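Globin (Geobacter sulfurreducens, PDB 2W31) is the globin domain of a globin-coupled sensor, holding a heme whose iron is bound by two histidines, and probably binds oxygen. Local coordinates at residues A[5-8]-A[9-13]; A[37-40]-A[41-45]; A[78-81]-A[82-85]; A[111-114]-A[115-119]. All coordinates share one frame; numbering follows the deposited sequence. Where two conformers were deposited one is given.

Contact 1. Residues A[5-8]-A[9-13]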
# COMPACT_ATOMS: atom_id res chain seq x y z
N GLN A 5 -17.62 9.28 0.45
CA GLN A 5 -17.84 9.55 1.86
C GLN A 5 -17.61 8.24 2.65
O GLN A 5 -16.92 8.25 3.66
CB GLN A 5 -19.26 10.11 2.13
CG GLN A 5 -19.60 10.27 3.61
CD GLN A 5 -20.99 10.87 3.88
OE1 GLN A 5 -22.02 10.39 3.36
NE2 GLN A 5 -21.03 11.91 4.73
N GLU A 6 -18.17 7.14 2.16
CA GLU A 6 -18.00 5.83 2.80
C GLU A 6 -16.53 5.38 2.79
O GLU A 6 -16.00 4.92 3.82
CB GLU A 6 -18.85 4.79 2.08
CG GLU A 6 -20.37 4.97 2.31
CD GLU A 6 -21.18 4.02 1.45
OE1 GLU A 6 -21.07 4.08 0.20
OE2 GLU A 6 -21.94 3.19 2.03
N ILE A 7 -15.88 5.52 1.64
CA ILE A 7 -14.47 5.15 1.56
C ILE A 7 -13.60 5.95 2.52
O ILE A 7 -12.75 5.38 3.22
CB ILE A 7 -13.99 5.23 0.10
CG1 ILE A 7 -14.69 4.12 -0.67
CG2 ILE A 7 -12.46 5.14 -0.01
CD1 ILE A 7 -14.49 4.16 -2.18
N LYS A 8 -13.75 7.26 2.52
CA LYS A 8 -13.04 8.13 3.48
C LYS A 8 -13.26 7.70 4.92
O LYS A 8 -12.31 7.61 5.71
CB LYS A 8 -13.51 9.58 3.36
CG LYS A 8 -12.95 10.35 2.25
CD LYS A 8 -13.58 11.74 2.31
CE LYS A 8 -12.88 12.69 1.39
NZ LYS A 8 -13.71 13.94 1.25
N ALA A 9 -14.51 7.45 5.28
CA ALA A 9 -14.83 6.97 6.62
C ALA A 9 -14.05 5.68 6.97
O ALA A 9 -13.45 5.59 8.05
CB ALA A 9 -16.34 6.75 6.82
N HIS A 10 -14.02 4.72 6.04
CA HIS A 10 -13.32 3.46 6.32
C HIS A 10 -11.83 3.66 6.58
O HIS A 10 -11.23 2.98 7.44
CB HIS A 10 -13.54 2.46 5.19
CG HIS A 10 -14.96 2.02 5.05
ND1 HIS A 10 -15.44 1.39 3.93
CD2 HIS A 10 -16.02 2.16 5.89
CE1 HIS A 10 -16.73 1.14 4.08
NE2 HIS A 10 -17.11 1.59 5.26
N TYR A 11 -11.21 4.58 5.82
CA TYR A 11 -9.79 4.89 6.00
C TYR A 11 -9.52 5.97 7.04
O TYR A 11 -8.38 6.33 7.26
CB TYR A 11 -9.20 5.36 4.64
CG TYR A 11 -8.96 4.23 3.65
CD1 TYR A 11 -7.78 3.47 3.72
CD2 TYR A 11 -9.88 3.90 2.68
CE1 TYR A 11 -7.52 2.42 2.82
CE2 TYR A 11 -9.64 2.87 1.78
CZ TYR A 11 -8.48 2.10 1.88
OH TYR A 11 -8.24 1.08 0.95
N ARG A 12 -10.59 6.48 7.67
CA ARG A 12 -10.50 7.63 8.58
C ARG A 12 -9.74 8.80 7.93
O ARG A 12 -8.87 9.44 8.52
CB ARG A 12 -9.89 7.22 9.92
CG ARG A 12 -10.78 6.21 10.65
CD ARG A 12 -10.24 5.83 12.02
NE ARG A 12 -11.00 4.70 12.56
CZ ARG A 12 -10.69 4.09 13.70
NH1 ARG A 12 -9.64 4.52 14.40
NH2 ARG A 12 -11.43 3.07 14.11
N PHE A 13 -10.10 9.08 6.68
CA PHE A 13 -9.54 10.21 5.94
C PHE A 13 -10.48 11.39 6.19
O PHE A 13 -11.66 11.33 5.86
CB PHE A 13 -9.51 9.86 4.46
CG PHE A 13 -8.87 10.94 3.58
CD1 PHE A 13 -7.56 10.84 3.15
CD2 PHE A 13 -9.62 12.07 3.17
CE1 PHE A 13 -6.97 11.81 2.33
CE2 PHE A 13 -9.02 13.07 2.34
CZ PHE A 13 -7.70 12.93 1.93
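K8 and F13 meet at a slant, the extended lysine chain running obliquely past the phenylalanine ring with its CE 3.8 Å from F13 CD2. F13 puts its ring there because its CG stands anti to the backbone N (chi1 -177°). The backbone ties the same two residues together, since F13 N donates to K8 O at 2.8 Å in a nearly straight bond. Beyond the hydrocarbon part, K8 NZ reaches Y78 O, just ahead of helix 80-96. Were K8 shortened to an alanine, Y78 O would probably lose its lysine and the F13 ring the methylenes beside it. I7 and Y11, by contrast, run side by side in the same direction: I7 CG2 lies 3.9 Å from Y11 CD2, while I7 O sits in the plane of the ring, at its edge. Y11 OH bonds D144 on helix 125-151. The H10 ring has E6 O over one face, toward the rim, 3.3 Å from its CG, and H10 meets H101 and Y102 of the second subunit. R12, with positive phi, turns the chain out of helix 4-11, and the F13-to-K8 bond together with R12 N to A9 O makes this a Schellman motif.

Contact 2. Residues A[37-40]-A[41-45]. With HEM (protoporphyrin IX containing Fe), chain C.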
# COMPACT_ATOMS: atom_id res chain seq x y z
N ASP A 37 10.70 10.80 -13.72
CA ASP A 37 11.89 10.14 -14.26
C ASP A 37 12.11 8.81 -13.55
O ASP A 37 12.36 7.81 -14.21
CB ASP A 37 13.16 11.00 -14.10
CG ASP A 37 13.20 12.19 -15.06
OD1 ASP A 37 12.43 12.22 -16.05
OD2 ASP A 37 14.00 13.12 -14.79
N GLN A 38 12.01 8.81 -12.22
CA GLN A 38 12.27 7.60 -11.44
C GLN A 38 11.19 6.56 -11.73
O GLN A 38 11.51 5.40 -11.92
CB GLN A 38 12.39 7.91 -9.94
CG GLN A 38 13.67 8.68 -9.62
CD GLN A 38 13.90 8.98 -8.13
OE1 GLN A 38 13.42 8.25 -7.26
NE2 GLN A 38 14.65 10.05 -7.85
N PHE A 39 9.92 6.99 -11.78
CA PHE A 39 8.80 6.12 -12.08
C PHE A 39 8.96 5.48 -13.45
O PHE A 39 8.91 4.23 -13.59
CB PHE A 39 7.49 6.96 -11.97
CG PHE A 39 6.23 6.19 -12.19
CD1 PHE A 39 5.55 5.65 -11.10
CD2 PHE A 39 5.66 6.07 -13.46
CE1 PHE A 39 4.33 4.98 -11.29
CE2 PHE A 39 4.44 5.41 -13.65
CZ PHE A 39 3.78 4.86 -12.55
N TYR A 40 9.22 6.32 -14.46
CA TYR A 40 9.38 5.86 -15.85
C TYR A 40 10.58 4.92 -15.99
O TYR A 40 10.45 3.83 -16.56
CB TYR A 40 9.56 7.07 -16.75
CG TYR A 40 9.19 6.85 -18.20
CD1 TYR A 40 7.88 7.09 -18.65
CD2 TYR A 40 10.14 6.43 -19.12
CE1 TYR A 40 7.54 6.92 -20.00
CE2 TYR A 40 9.79 6.24 -20.47
CZ TYR A 40 8.50 6.50 -20.89
OH TYR A 40 8.13 6.34 -22.20
N ASP A 41 11.71 5.30 -15.41
CA ASP A 41 12.92 4.46 -15.49
C ASP A 41 12.78 3.10 -14.76
O ASP A 41 13.34 2.10 -15.19
CB ASP A 41 14.14 5.20 -14.94
CG ASP A 41 14.57 6.37 -15.83
OD1 ASP A 41 14.16 6.43 -17.02
OD2 ASP A 41 15.31 7.25 -15.33
N TYR A 42 12.04 3.07 -13.66
CA TYR A 42 11.78 1.81 -12.96
C TYR A 42 10.98 0.84 -13.87
O TYR A 42 11.26 -0.36 -13.92
CB TYR A 42 10.97 2.13 -11.71
CG TYR A 42 10.90 1.05 -10.65
CD1 TYR A 42 11.65 1.14 -9.46
CD2 TYR A 42 10.05 -0.05 -10.79
CE1 TYR A 42 11.54 0.15 -8.44
CE2 TYR A 42 9.95 -1.05 -9.77
CZ TYR A 42 10.71 -0.94 -8.62
OH TYR A 42 10.59 -1.88 -7.62
N LEU A 43 9.99 1.38 -14.59
CA LEU A 43 9.18 0.56 -15.49
C LEU A 43 9.96 0.04 -16.69
O LEU A 43 9.75 -1.11 -17.13
CB LEU A 43 7.94 1.33 -15.94
CG LEU A 43 6.92 1.72 -14.85
CD1 LEU A 43 5.72 2.44 -15.46
CD2 LEU A 43 6.49 0.51 -14.03
N LEU A 44 10.88 0.89 -17.17
CA LEU A 44 11.75 0.56 -18.31
C LEU A 44 12.70 -0.56 -17.93
O LEU A 44 13.29 -1.22 -18.80
CB LEU A 44 12.56 1.81 -18.73
CG LEU A 44 11.86 2.93 -19.53
CD1 LEU A 44 12.77 4.15 -19.75
CD2 LEU A 44 11.33 2.42 -20.86
N GLY A 45 12.84 -0.77 -16.63
CA GLY A 45 13.71 -1.80 -16.08
C GLY A 45 13.09 -3.17 -15.93
O GLY A 45 13.80 -4.13 -15.63
CHA HEM C . -2.71 5.46 -18.51
CHB HEM C . -2.09 6.38 -13.82
CHC HEM C . 0.60 2.37 -13.49
CHD HEM C . 0.99 2.29 -18.30
C1A HEM C . -2.79 6.06 -17.27
C2A HEM C . -3.58 7.24 -16.94
C3A HEM C . -3.39 7.51 -15.65
C4A HEM C . -2.50 6.49 -15.13
CMA HEM C . -4.00 8.66 -14.81
CAA HEM C . -4.48 8.02 -17.95
CBA HEM C . -5.74 7.14 -18.06
CGA HEM C . -6.95 7.84 -18.66
O1A HEM C . -7.54 8.74 -18.00
O2A HEM C . -7.33 7.46 -19.80
C1B HEM C . -1.43 5.29 -13.29
C2B HEM C . -1.23 4.98 -11.88
C3B HEM C . -0.49 3.87 -11.78
C4B HEM C . -0.15 3.46 -13.14
CMB HEM C . -1.85 5.85 -10.76
CAB HEM C . -0.01 3.15 -10.53
CBB HEM C . 0.45 3.83 -9.46
C1C HEM C . 1.01 2.04 -14.76
C2C HEM C . 2.00 1.06 -15.11
C3C HEM C . 2.14 1.07 -16.44
C4C HEM C . 1.20 2.04 -16.97
CMC HEM C . 2.78 0.18 -14.14
CAC HEM C . 3.09 0.17 -17.26
CBC HEM C . 3.96 0.63 -18.15
C1D HEM C . -0.06 3.04 -18.79
C2D HEM C . -0.50 3.04 -20.20
C3D HEM C . -1.66 4.02 -20.27
C4D HEM C . -1.79 4.53 -18.91
CMD HEM C . 0.07 2.20 -21.33
CAD HEM C . -2.49 4.44 -21.51
CBD HEM C . -3.53 3.40 -21.89
CGD HEM C . -4.03 3.73 -23.28
O1D HEM C . -3.22 3.73 -24.25
O2D HEM C . -5.25 3.97 -23.42
NA HEM C . -2.13 5.62 -16.14
NB HEM C . -0.76 4.34 -14.02
NC HEM C . 0.53 2.64 -15.92
ND HEM C . -0.85 3.92 -18.10
FE HEM C . -0.78 4.14 -16.03
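D37 O takes the amide of D41 at 2.9 Å, opening a run of four i to i+4 backbone bonds along helix 32-44. The two carboxylates of this pair stay apart, and D37 OD1 instead forms a salt bridge with K63. Q38 adds the second rung, its O accepting from Y42 N; the hydroxyl of Y42 bonds H10 O of the second subunit. F39 then turns its ring toward the heme, with CG anti to the backbone N (chi1 -177°). Its CE2 lies 3.7 Å from L43 CD1, the two side chains slanting past each other, and the heme meso carbon CHC approaches the ring edge near its plane, 4.1 Å from F39 CZ. Y40 closes the segment: its ring crosses L44 at an angle, Y40 CD2 standing 3.5 Å from L44 CD1, while its hydroxyl bonds D56 and K63 makes a cation-pi contact with the ring. L43 carries the heme contact onward, CD1 packing at 3.7 Å on the vinyl carbon CBC and CD2 at 3.7 Å on the methyl carbon CMC. With F39 also meeting the ring of the iron ligand H66, this turn forms part of the apolar wall of a globin heme pocket.

Contact 3. Residues A[78-81]-A[82-85]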
# COMPACT_ATOMS: atom_id res chain seq x y z
N TYR A 78 -11.25 15.76 -3.03
CA TYR A 78 -11.36 14.29 -2.96
C TYR A 78 -12.85 13.96 -2.80
O TYR A 78 -13.34 13.80 -1.67
CB TYR A 78 -10.52 13.79 -1.76
CG TYR A 78 -9.12 14.36 -1.83
CD1 TYR A 78 -8.22 13.91 -2.81
CD2 TYR A 78 -8.72 15.39 -1.00
CE1 TYR A 78 -6.91 14.47 -2.94
CE2 TYR A 78 -7.43 15.94 -1.09
CZ TYR A 78 -6.53 15.49 -2.06
OH TYR A 78 -5.29 16.07 -2.21
N ASP A 79 -13.59 13.93 -3.92
CA ASP A 79 -15.05 13.82 -3.86
C ASP A 79 -15.52 12.75 -4.82
O ASP A 79 -14.72 11.93 -5.28
CB ASP A 79 -15.68 15.18 -4.21
CG ASP A 79 -15.04 15.82 -5.49
OD1 ASP A 79 -14.39 15.14 -6.32
OD2 ASP A 79 -15.22 17.05 -5.67
N ASN A 80 -16.81 12.72 -5.13
CA ASN A 80 -17.27 11.61 -5.98
C ASN A 80 -16.75 11.72 -7.43
O ASN A 80 -16.51 10.71 -8.09
CB ASN A 80 -18.78 11.37 -5.88
CG ASN A 80 -19.15 10.53 -4.67
OD1 ASN A 80 -18.98 9.30 -4.66
ND2 ASN A 80 -19.70 11.19 -3.66
N ARG A 81 -16.49 12.93 -7.90
CA ARG A 81 -15.80 13.13 -9.17
C ARG A 81 -14.39 12.49 -9.17
O ARG A 81 -13.93 11.88 -10.16
CB ARG A 81 -15.70 14.61 -9.44
CG ARG A 81 -15.16 14.99 -10.79
CD ARG A 81 -15.42 16.48 -11.02
NE ARG A 81 -14.66 17.02 -12.15
CZ ARG A 81 -14.10 18.22 -12.16
NH1 ARG A 81 -14.20 19.02 -11.10
NH2 ARG A 81 -13.43 18.63 -13.24
N TYR A 82 -13.68 12.67 -8.07
CA TYR A 82 -12.36 12.08 -7.93
C TYR A 82 -12.40 10.55 -8.02
O TYR A 82 -11.55 9.95 -8.70
CB TYR A 82 -11.76 12.55 -6.61
CG TYR A 82 -10.32 12.15 -6.34
CD1 TYR A 82 -9.28 12.84 -6.92
CD2 TYR A 82 -10.02 11.09 -5.47
CE1 TYR A 82 -7.95 12.48 -6.68
CE2 TYR A 82 -8.70 10.72 -5.21
CZ TYR A 82 -7.66 11.40 -5.82
OH TYR A 82 -6.33 11.07 -5.56
N ILE A 83 -13.35 9.92 -7.31
CA ILE A 83 -13.47 8.45 -7.38
C ILE A 83 -13.84 7.97 -8.78
O ILE A 83 -13.34 6.94 -9.26
CB ILE A 83 -14.43 7.87 -6.30
CG1 ILE A 83 -14.81 6.42 -6.64
CG2 ILE A 83 -15.67 8.72 -6.18
CD1 ILE A 83 -15.44 5.67 -5.52
N HIS A 84 -14.71 8.70 -9.46
CA HIS A 84 -15.13 8.29 -10.78
C HIS A 84 -13.95 8.31 -11.72
O HIS A 84 -13.77 7.40 -12.53
CB HIS A 84 -16.23 9.23 -11.28
CG HIS A 84 -17.48 9.16 -10.45
ND1 HIS A 84 -17.74 8.11 -9.59
CD2 HIS A 84 -18.53 10.00 -10.36
CE1 HIS A 84 -18.90 8.32 -8.99
NE2 HIS A 84 -19.41 9.46 -9.44
N ASN A 85 -13.13 9.34 -11.59
CA ASN A 85 -11.93 9.45 -12.39
C ASN A 85 -10.93 8.31 -12.13
O ASN A 85 -10.31 7.80 -13.08
CB ASN A 85 -11.27 10.81 -12.17
CG ASN A 85 -10.22 11.08 -13.19
OD1 ASN A 85 -10.51 11.11 -14.39
ND2 ASN A 85 -8.99 11.22 -12.75
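The Y82 ring receives the edge of Y78 over one face: Y78 CD1 stands above its centre, 4.0 Å from Y82 CZ. With centroids 5.3 Å apart and planes at 86°, this is a T-shaped stack, although the two side chains head the same way. M4 of helix 4-11 and I138 of helix 125-151 pack on both tyrosines, whose hydroxyls bond L73 O from Y78 and N142 from Y82. A second ring, that of H84, has N80 O over the centre of one face, 3.0 Å from its CG; the same oxygen accepts from H84 N, so the carbonyl serves the backbone as it lies against the imidazole. Between these rings the chain enters helix 80-96, and D79 is its N-cap. The D79 side chain turns back with CG between its own N and carbonyl carbon (chi1 47°), a crowded position that carries OD1 to Y82 N at 3.1 Å, met nearly along the C-O axis. The carboxylate thus satisfies an amide of the first turn, while D79 O accepts from I83 N at 3.2 Å. Beside this cap, N80 OD1 bonds M4 N, tying the helix start to the N-terminal part of the chain. Further along, R81 O takes the amide of N85, near the heme-binding K88.

Contact 4. Residues A[111-114]-A[115-119]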
# COMPACT_ATOMS: atom_id res chain seq x y z
N ARG A 111 5.07 5.34 -3.41
CA ARG A 111 5.01 5.41 -1.96
C ARG A 111 6.42 5.66 -1.37
O ARG A 111 6.61 6.52 -0.52
CB ARG A 111 4.46 4.08 -1.47
CG ARG A 111 4.11 4.04 -0.08
CD ARG A 111 3.84 2.55 0.32
NE ARG A 111 2.84 1.83 -0.48
CZ ARG A 111 1.51 2.03 -0.37
NH1 ARG A 111 1.04 2.98 0.42
NH2 ARG A 111 0.63 1.34 -1.07
N GLN A 112 7.44 4.95 -1.86
CA GLN A 112 8.79 5.07 -1.28
C GLN A 112 9.30 6.48 -1.59
O GLN A 112 9.92 7.12 -0.74
CB GLN A 112 9.73 4.02 -1.88
CG GLN A 112 9.20 2.57 -1.76
CD GLN A 112 9.49 1.90 -0.42
OE1 GLN A 112 9.64 2.57 0.62
NE2 GLN A 112 9.53 0.55 -0.42
N PHE A 113 9.02 6.95 -2.82
CA PHE A 113 9.52 8.26 -3.24
C PHE A 113 8.92 9.36 -2.37
O PHE A 113 9.63 10.29 -1.89
CB PHE A 113 9.12 8.49 -4.70
CG PHE A 113 9.61 9.83 -5.28
CD1 PHE A 113 10.86 9.94 -5.92
CD2 PHE A 113 8.81 10.97 -5.17
CE1 PHE A 113 11.30 11.17 -6.42
CE2 PHE A 113 9.23 12.21 -5.71
CZ PHE A 113 10.47 12.30 -6.30
N THR A 114 7.59 9.30 -2.17
CA THR A 114 6.89 10.36 -1.43
C THR A 114 7.23 10.34 0.05
O THR A 114 7.42 11.42 0.66
CB THR A 114 5.39 10.22 -1.66
OG1 THR A 114 5.16 10.19 -3.07
CG2 THR A 114 4.64 11.43 -1.08
N LEU A 115 7.42 9.16 0.63
CA LEU A 115 7.79 9.13 2.04
C LEU A 115 9.21 9.64 2.25
O LEU A 115 9.52 10.18 3.36
CB LEU A 115 7.57 7.74 2.68
CG LEU A 115 6.10 7.33 2.76
CD1 LEU A 115 5.98 6.17 3.80
CD2 LEU A 115 5.02 8.36 2.97
N SER A 116 10.07 9.44 1.25
CA SER A 116 11.42 10.02 1.35
C SER A 116 11.37 11.55 1.31
O SER A 116 12.11 12.19 2.07
CB SER A 116 12.36 9.43 0.33
OG SER A 116 12.81 8.20 0.88
N ILE A 117 10.52 12.13 0.46
CA ILE A 117 10.32 13.61 0.50
C ILE A 117 9.89 14.08 1.88
O ILE A 117 10.41 15.10 2.42
CB ILE A 117 9.22 14.06 -0.53
CG1 ILE A 117 9.71 13.84 -1.95
CG2 ILE A 117 8.76 15.53 -0.32
CD1 ILE A 117 8.58 14.17 -2.97
N ILE A 118 8.96 13.36 2.49
CA ILE A 118 8.49 13.74 3.82
C ILE A 118 9.61 13.63 4.84
O ILE A 118 9.81 14.56 5.64
CB ILE A 118 7.26 12.89 4.22
CG1 ILE A 118 6.06 13.23 3.32
CG2 ILE A 118 6.94 13.12 5.71
CD1 ILE A 118 4.85 12.35 3.59
N GLN A 119 10.35 12.51 4.85
CA GLN A 119 11.43 12.33 5.83
C GLN A 119 12.47 13.44 5.70
O GLN A 119 12.98 13.98 6.70
CB GLN A 119 12.09 10.96 5.61
CG GLN A 119 13.01 10.53 6.70
CD GLN A 119 13.72 9.25 6.32
OE1 GLN A 119 13.14 8.31 5.74
NE2 GLN A 119 15.00 9.21 6.62
O HOH W 1 12.63 5.63 -0.41
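F113 and I117 are brought together by different choices at the first torsion: F113 places CG anti to its own N (chi1 -179°), whereas I117 holds CG1 beside its N (chi1 -68°) and extends CD1 back along the helix. The methyl CD1 therefore comes up obliquely to the ring, 3.4 Å from F113 CE2, with CG1 of I117 following at 4.1 Å from the same atom. Beneath the side chains, I117 N donates to F113 O at 3.1 Å, one of four such backbone bonds across the contact. N31 touches both residues, and R34, L35 and Q38 of helix 32-44 pack on the phenylalanine. With an alanine in place of the isoleucine I117, the F113 ring would probably lose its aliphatic neighbour and turn more easily. Within the helix, T114 OG1 returns to V110 O.

On another side of helix 100-121 the contact turns polar. A water donates to Q112 O at 3.1 Å and is hydrogen-bonded to S116 OG at 2.9 Å, so it links the side chain to the carbonyl one turn earlier, the same carbonyl that accepts from S116 N. S116 OG is also bonded to R129 and R132 of the second subunit. R111 makes salt bridges with E136 and D140 of its own chain and with D140 of the second subunit. The chemistry thus implies two roles for one helix: the apolar pair packs within its own subunit, whereas the polar side chains reach both subunits, R111 by charge and S116 through its hydroxyl, with the water bridging inside the helix.

In the fold
All four contacts are local, joining residues about one turn apart in an all-helical globin domain, yet their surroundings differ. Contact 4 is the most buried; contacts 1, 2 and 3 each mix buried residues with exposed ones. Contacts 1 and 3 mark the end and start of their helices, and they touch through K8 with Y78 and I7 with I83. Contacts 2 and 4 lie on helices 32-44 and 100-121, which pack where Q38 meets F113, with centres about 17 Å apart. Heme lies directly against contact 2 alone. Contacts 1, 2 and 4 reach the second subunit, with H10 and Y42 meeting reciprocally across the interface and contact 4 adding salt bridges, whereas contact 3 stays within its own chain.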